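Long-range contacts in taurocyamine kinase (PDB 4WO8), which reversibly transfers phosphate between ATP and taurocyamine, a magnesium-dependent phosphagen kinase reaction: residues D544-K549 with I570-S575; G488-G493 with E585-I590. The protein carries 4 engineered substitutions. All coordinates share one frame; numbering follows the deposited sequence.

Contact 1 of 2, residues D544-K549 with I570-S575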
loop_
_atom_site.group_PDB
_atom_site.type_symbol
_atom_site.label_atom_id
_atom_site.label_comp_id
_atom_site.label_asym_id
_atom_site.label_seq_id
_atom_site.Cartn_x
_atom_site.Cartn_y
_atom_site.Cartn_z
ATOM N N ASP A 544 2.167 1.505 25.417
ATOM C CA ASP A 544 2.096 2.888 25.886
ATOM C C ASP A 544 1.350 3.796 24.902
ATOM O O ASP A 544 1.082 4.968 25.209
ATOM C CB ASP A 544 3.508 3.442 26.132
ATOM C CG ASP A 544 4.181 2.807 27.340
ATOM O OD1 ASP A 544 3.453 2.376 28.249
ATOM O OD2 ASP A 544 5.429 2.738 27.381
ATOM N N HIS A 545 1.013 3.255 23.732
ATOM C CA HIS A 545 0.456 4.055 22.644
ATOM C C HIS A 545 1.378 5.216 22.319
ATOM O O HIS A 545 0.941 6.363 22.225
ATOM C CB HIS A 545 -0.939 4.581 22.993
ATOM C CG HIS A 545 -1.997 3.525 22.995
ATOM N ND1 HIS A 545 -2.169 2.649 24.043
ATOM C CD2 HIS A 545 -2.937 3.203 22.076
ATOM C CE1 HIS A 545 -3.172 1.833 23.772
ATOM N NE2 HIS A 545 -3.656 2.149 22.585
ATOM N N PHE A 546 2.667 4.922 22.187
ATOM C CA PHE A 546 3.628 5.957 21.846
ATOM C C PHE A 546 4.115 5.802 20.419
ATOM O O PHE A 546 4.375 6.803 19.746
ATOM C CB PHE A 546 4.818 5.941 22.797
ATOM C CG PHE A 546 4.519 6.520 24.146
ATOM C CD1 PHE A 546 3.315 7.164 24.387
ATOM C CD2 PHE A 546 5.439 6.410 25.178
ATOM C CE1 PHE A 546 3.038 7.697 25.631
ATOM C CE2 PHE A 546 5.170 6.934 26.420
ATOM C CZ PHE A 546 3.969 7.587 26.646
ATOM N N LEU A 547 4.226 4.555 19.963
ATOM C CA LEU A 547 4.792 4.256 18.648
ATOM C C LEU A 547 3.964 4.856 17.515
ATOM O O LEU A 547 2.741 4.903 17.598
ATOM C CB LEU A 547 4.915 2.741 18.456
ATOM C CG LEU A 547 5.719 2.247 17.252
ATOM C CD1 LEU A 547 7.146 1.893 17.674
ATOM C CD2 LEU A 547 5.030 1.061 16.574
ATOM N N PHE A 548 4.634 5.341 16.471
ATOM C CA PHE A 548 3.930 5.670 15.240
ATOM C C PHE A 548 4.340 4.702 14.129
ATOM O O PHE A 548 5.466 4.195 14.102
ATOM C CB PHE A 548 4.147 7.145 14.818
ATOM C CG PHE A 548 5.587 7.532 14.509
ATOM C CD1 PHE A 548 6.391 8.116 15.484
ATOM C CD2 PHE A 548 6.105 7.382 13.233
ATOM C CE1 PHE A 548 7.705 8.505 15.206
ATOM C CE2 PHE A 548 7.414 7.776 12.938
ATOM C CZ PHE A 548 8.218 8.333 13.935
ATOM N N LYS A 549 3.391 4.437 13.234
ATOM C CA LYS A 549 3.547 3.443 12.184
ATOM C C LYS A 549 3.383 4.103 10.809
ATOM O O LYS A 549 2.854 5.208 10.698
ATOM C CB LYS A 549 2.521 2.323 12.366
ATOM C CG LYS A 549 1.347 2.720 13.252
ATOM C CD LYS A 549 0.618 1.511 13.858
ATOM C CE LYS A 549 -0.417 1.959 14.897
ATOM N NZ LYS A 549 -1.273 0.837 15.393
ATOM N N ILE A 570 11.592 7.802 18.657
ATOM C CA ILE A 570 10.746 8.234 19.746
ATOM C C ILE A 570 11.622 8.520 20.945
ATOM O O ILE A 570 12.540 7.758 21.261
ATOM C CB ILE A 570 9.682 7.160 20.100
ATOM C CG1 ILE A 570 8.861 6.834 18.852
ATOM C CG2 ILE A 570 8.778 7.632 21.249
ATOM C CD1 ILE A 570 7.424 6.489 19.124
ATOM N N PHE A 571 11.352 9.635 21.605
ATOM C CA PHE A 571 12.008 9.939 22.863
ATOM C C PHE A 571 10.937 10.121 23.928
ATOM O O PHE A 571 9.886 10.692 23.672
ATOM C CB PHE A 571 12.873 11.199 22.742
ATOM C CG PHE A 571 13.503 11.639 24.044
ATOM C CD1 PHE A 571 14.743 11.147 24.435
ATOM C CD2 PHE A 571 12.855 12.547 24.873
ATOM C CE1 PHE A 571 15.337 11.564 25.633
ATOM C CE2 PHE A 571 13.435 12.964 26.070
ATOM C CZ PHE A 571 14.683 12.480 26.442
ATOM N N HIS A 572 11.186 9.613 25.121
ATOM C CA HIS A 572 10.359 10.009 26.246
ATOM C C HIS A 572 11.206 10.029 27.503
ATOM O O HIS A 572 12.209 9.330 27.608
ATOM C CB HIS A 572 9.123 9.103 26.409
ATOM C CG HIS A 572 9.427 7.655 26.647
ATOM N ND1 HIS A 572 10.025 7.192 27.799
ATOM C CD2 HIS A 572 9.166 6.559 25.893
ATOM C CE1 HIS A 572 10.150 5.878 27.730
ATOM N NE2 HIS A 572 9.631 5.469 26.586
ATOM N N ASN A 573 10.836 10.885 28.437
ATOM C CA ASN A 573 11.545 10.887 29.690
ATOM C C ASN A 573 11.156 9.622 30.460
ATOM O O ASN A 573 10.287 8.843 30.026
ATOM C CB ASN A 573 11.261 12.167 30.480
ATOM C CG ASN A 573 9.807 12.323 30.865
ATOM O OD1 ASN A 573 8.943 11.527 30.471
ATOM N ND2 ASN A 573 9.522 13.378 31.630
ATOM N N ASN A 574 11.835 9.394 31.570
ATOM C CA ASN A 574 11.621 8.186 32.347
ATOM C C ASN A 574 10.175 8.058 32.840
ATOM O O ASN A 574 9.621 6.964 32.823
ATOM C CB ASN A 574 12.612 8.163 33.508
ATOM C CG ASN A 574 14.003 8.690 33.100
ATOM O OD1 ASN A 574 14.505 9.662 33.669
ATOM N ND2 ASN A 574 14.623 8.036 32.117
ATOM N N SER A 575 9.555 9.181 33.209
ATOM C CA SER A 575 8.160 9.205 33.693
ATOM C C SER A 575 7.066 9.038 32.640
ATOM O O SER A 575 5.877 8.894 32.980
ATOM C CB SER A 575 7.894 10.515 34.428
ATOM O OG SER A 575 8.637 10.564 35.623
HETATM O O HOH W 1 8.017 2.904 26.704
#

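Contact 2 of 2, residues G488-G493 with E585-I590. Engineered in segment 488-493: G493 (natural residue Asp).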
loop_
_atom_site.group_PDB
_atom_site.type_symbol
_atom_site.label_atom_id
_atom_site.label_comp_id
_atom_site.label_asym_id
_atom_site.label_seq_id
_atom_site.Cartn_x
_atom_site.Cartn_y
_atom_site.Cartn_z
ATOM N N GLY A 488 4.437 21.377 17.116
ATOM C CA GLY A 488 5.243 20.893 16.017
ATOM C C GLY A 488 6.396 21.855 15.859
ATOM O O GLY A 488 6.258 23.036 16.163
ATOM N N ARG A 489 7.542 21.362 15.403
ATOM C CA ARG A 489 8.690 22.231 15.156
ATOM C C ARG A 489 9.432 21.745 13.928
ATOM O O ARG A 489 9.576 20.543 13.711
ATOM C CB ARG A 489 9.643 22.277 16.359
ATOM C CG ARG A 489 9.165 23.106 17.565
ATOM C CD ARG A 489 9.077 24.603 17.211
ATOM N NE ARG A 489 8.717 25.433 18.357
ATOM C CZ ARG A 489 7.469 25.736 18.717
ATOM N NH1 ARG A 489 6.433 25.283 18.021
ATOM N NH2 ARG A 489 7.257 26.487 19.787
ATOM N N SER A 490 9.889 22.689 13.118
ATOM C CA SER A 490 10.796 22.393 12.019
ATOM C C SER A 490 12.175 22.902 12.376
ATOM O O SER A 490 12.310 23.897 13.092
ATOM C CB SER A 490 10.318 23.036 10.713
ATOM O OG SER A 490 9.035 22.554 10.368
ATOM N N VAL A 491 13.194 22.211 11.877
ATOM C CA VAL A 491 14.581 22.613 12.051
ATOM C C VAL A 491 15.045 23.351 10.793
ATOM O O VAL A 491 14.810 22.893 9.659
ATOM C CB VAL A 491 15.480 21.378 12.329
ATOM C CG1 VAL A 491 16.976 21.780 12.463
ATOM C CG2 VAL A 491 14.977 20.616 13.574
ATOM N N GLU A 492 15.666 24.508 10.983
ATOM C CA GLU A 492 16.158 25.301 9.857
ATOM C C GLU A 492 17.191 24.522 9.073
ATOM O O GLU A 492 18.009 23.811 9.662
ATOM C CB GLU A 492 16.785 26.617 10.337
ATOM C CG GLU A 492 15.782 27.688 10.740
ATOM C CD GLU A 492 16.443 29.045 10.952
ATOM O OE1 GLU A 492 17.691 29.109 10.867
ATOM O OE2 GLU A 492 15.716 30.038 11.204
ATOM N N GLY A 493 17.155 24.655 7.754
ATOM C CA GLY A 493 18.174 24.055 6.919
ATOM C C GLY A 493 17.893 22.630 6.478
ATOM O O GLY A 493 18.752 21.997 5.857
ATOM N N GLU A 585 5.595 13.611 10.780
ATOM C CA GLU A 585 5.083 14.544 9.776
ATOM C C GLU A 585 5.911 15.817 9.776
ATOM O O GLU A 585 6.339 16.308 8.724
ATOM C CB GLU A 585 3.607 14.887 10.014
ATOM C CG GLU A 585 3.057 15.900 9.010
ATOM C CD GLU A 585 1.555 16.075 9.137
ATOM O OE1 GLU A 585 0.826 15.143 8.728
ATOM O OE2 GLU A 585 1.106 17.135 9.647
ATOM N N ASP A 586 6.130 16.357 10.965
ATOM C CA ASP A 586 7.072 17.457 11.119
ATOM C C ASP A 586 8.405 16.869 11.566
ATOM O O ASP A 586 8.458 15.687 11.913
ATOM C CB ASP A 586 6.537 18.491 12.116
ATOM C CG ASP A 586 5.424 19.333 11.529
ATOM O OD1 ASP A 586 5.663 19.955 10.463
ATOM O OD2 ASP A 586 4.314 19.376 12.114
ATOM N N HIS A 587 9.475 17.674 11.533
ATOM C CA HIS A 587 10.767 17.263 12.091
ATOM C C HIS A 587 10.632 16.802 13.544
ATOM O O HIS A 587 11.186 15.777 13.922
ATOM C CB HIS A 587 11.793 18.400 11.984
ATOM C CG HIS A 587 12.202 18.694 10.574
ATOM N ND1 HIS A 587 12.672 19.925 10.169
ATOM C CD2 HIS A 587 12.203 17.908 9.470
ATOM C CE1 HIS A 587 12.955 19.881 8.878
ATOM N NE2 HIS A 587 12.678 18.667 8.430
ATOM N N MET A 588 9.888 17.552 14.345
ATOM C CA MET A 588 9.557 17.122 15.709
ATOM C C MET A 588 8.115 17.408 16.078
ATOM O O MET A 588 7.542 18.423 15.675
ATOM C CB MET A 588 10.460 17.806 16.732
ATOM C CG MET A 588 11.898 17.334 16.723
ATOM S SD MET A 588 12.883 18.384 17.811
ATOM C CE MET A 588 12.860 19.919 16.900
ATOM N N ARG A 589 7.529 16.491 16.832
ATOM C CA ARG A 589 6.337 16.781 17.602
ATOM C C ARG A 589 6.780 16.660 19.049
ATOM O O ARG A 589 7.315 15.630 19.451
ATOM C CB ARG A 589 5.175 15.823 17.283
ATOM C CG ARG A 589 3.861 16.200 17.993
ATOM C CD ARG A 589 2.717 15.207 17.733
ATOM N NE ARG A 589 2.422 15.111 16.308
ATOM C CZ ARG A 589 1.593 15.919 15.655
ATOM N NH1 ARG A 589 0.957 16.881 16.304
ATOM N NH2 ARG A 589 1.389 15.761 14.353
ATOM N N ILE A 590 6.595 17.722 19.816
ATOM C CA ILE A 590 7.077 17.781 21.187
ATOM C C ILE A 590 5.869 17.807 22.112
ATOM O O ILE A 590 5.009 18.675 21.979
ATOM C CB ILE A 590 7.977 19.027 21.402
ATOM C CG1 ILE A 590 9.174 18.989 20.434
ATOM C CG2 ILE A 590 8.464 19.123 22.835
ATOM C CD1 ILE A 590 9.972 20.294 20.387
HETATM O O HOH W 2 8.837 19.911 9.811
#

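Contact 1 of 2, residues D544-K549 with I570-S575
I570 reaches out from strand 569-573 and sets its CD1 against the backbone of F546 and L547, in the loop that follows helix 535-543. The strand belongs to the antiparallel sheet of the second phosphagen kinase catalytic domain, where it lies between strands 525-529 and 578-582, so this contact packs the loop after the helix onto one face of the sheet. The turn begins at H545, predicted to bind ATP, whose positive phi and bonds back into the last helical turn make a Schellman motif. With CG1 of I570 anti to its carbonyl carbon (chi1 -57°), the branch is carried toward the loop, and CD1 ends 3.1 Å from F546 O and 3.5 Å from L547 CA, a tight fit. The same carbonyl oxygen also takes a weak hydrogen bond from W581 NE1. The F548 and I570 side chains slide past each other in opposite directions, with F548 CD1 4.1 Å from I570 CD1, and the F548 ring also meets W581.

The second half of the contact is aromatic. F546 and H572 meet obliquely, their planes at 55°, with F546 CD2 3.8 Å from H572 CD2. D544 CB sits over one face of the F546 ring, offset toward the rim, while L541 of the helix and L579 of the sheet touch both F546 and H572. The imidazole is gripped through both nitrogens. ND1 donates to N573 O at 2.8 Å; the oxygen lies close to the plane of the imidazole, whereas the nitrogen stands well above the plane of the carbonyl. This bond fixes the ring's rotation. A water bridges the other nitrogen to D544, whose carboxylate also forms a salt bridge with K576, donating to D544 OD2 at 2.7 Å and hydrogen-bonded to H572 NE2 at 3.0 Å.

Contact 2 of 2, residues G488-G493 with E585-I590
Residues 488-489 and 588-589 run antiparallel as neighbouring strands: G488 and R589 form a non-hydrogen-bonded pair, R489 and M588 a hydrogen-bonded one. R489 N donates to M588 O at 3.0 Å, and M588 N returns the bond to R489 O at 3.1 Å. G488 CA adds a CA-H...O contact to M588 O. Past the pairing, a side chain takes over from the backbone: V491 N donates to H587 ND1 over 2.9 Å, almost straight at 172° and close to the imidazole plane. With NE2 bonded to L495 O, both ring nitrogens are held. Here strand 588-595 begins beside the last residues of its neighbour 480-489, within the antiparallel sheet of the phosphagen kinase catalytic domain, and R589 is predicted to bind ATP. On the face of R489 and M588, the thioether chain bends at chi3 (-69°), bringing M588 CE to 4.0 Å from V491 CG2. R489 curls back to bond G488 O through NH1 and forms a cation-pi pair with Y627. A water donates to S490 OG (2.7 Å) and D586 OD1 and accepts from H587 N; S490 OG also bonds I628 O, and D586 OD1 takes C630 N, beside the predicted active-site C631.

From the N terminus the chain runs through the first repeat and the helices between 369 and 448 before it enters strand 480-489, whose last residues open segment 488-493. It then passes through helix 502-517, strand 525-529 and helix 535-543 to 544-549. Contact 1 closes the short inner loop, where the chain returns by way of helix 553-557 to strand 569-573. A further hairpin strand, 578-582, leads to 585-590, which closes the long loop of contact 2. Contact 1 is therefore nested inside contact 2 without crossing it. The outer contact joins two adjacent strands of the sheet; the inner one fixes a loop to a strand of that same sheet. Their centres are about 17 Å apart.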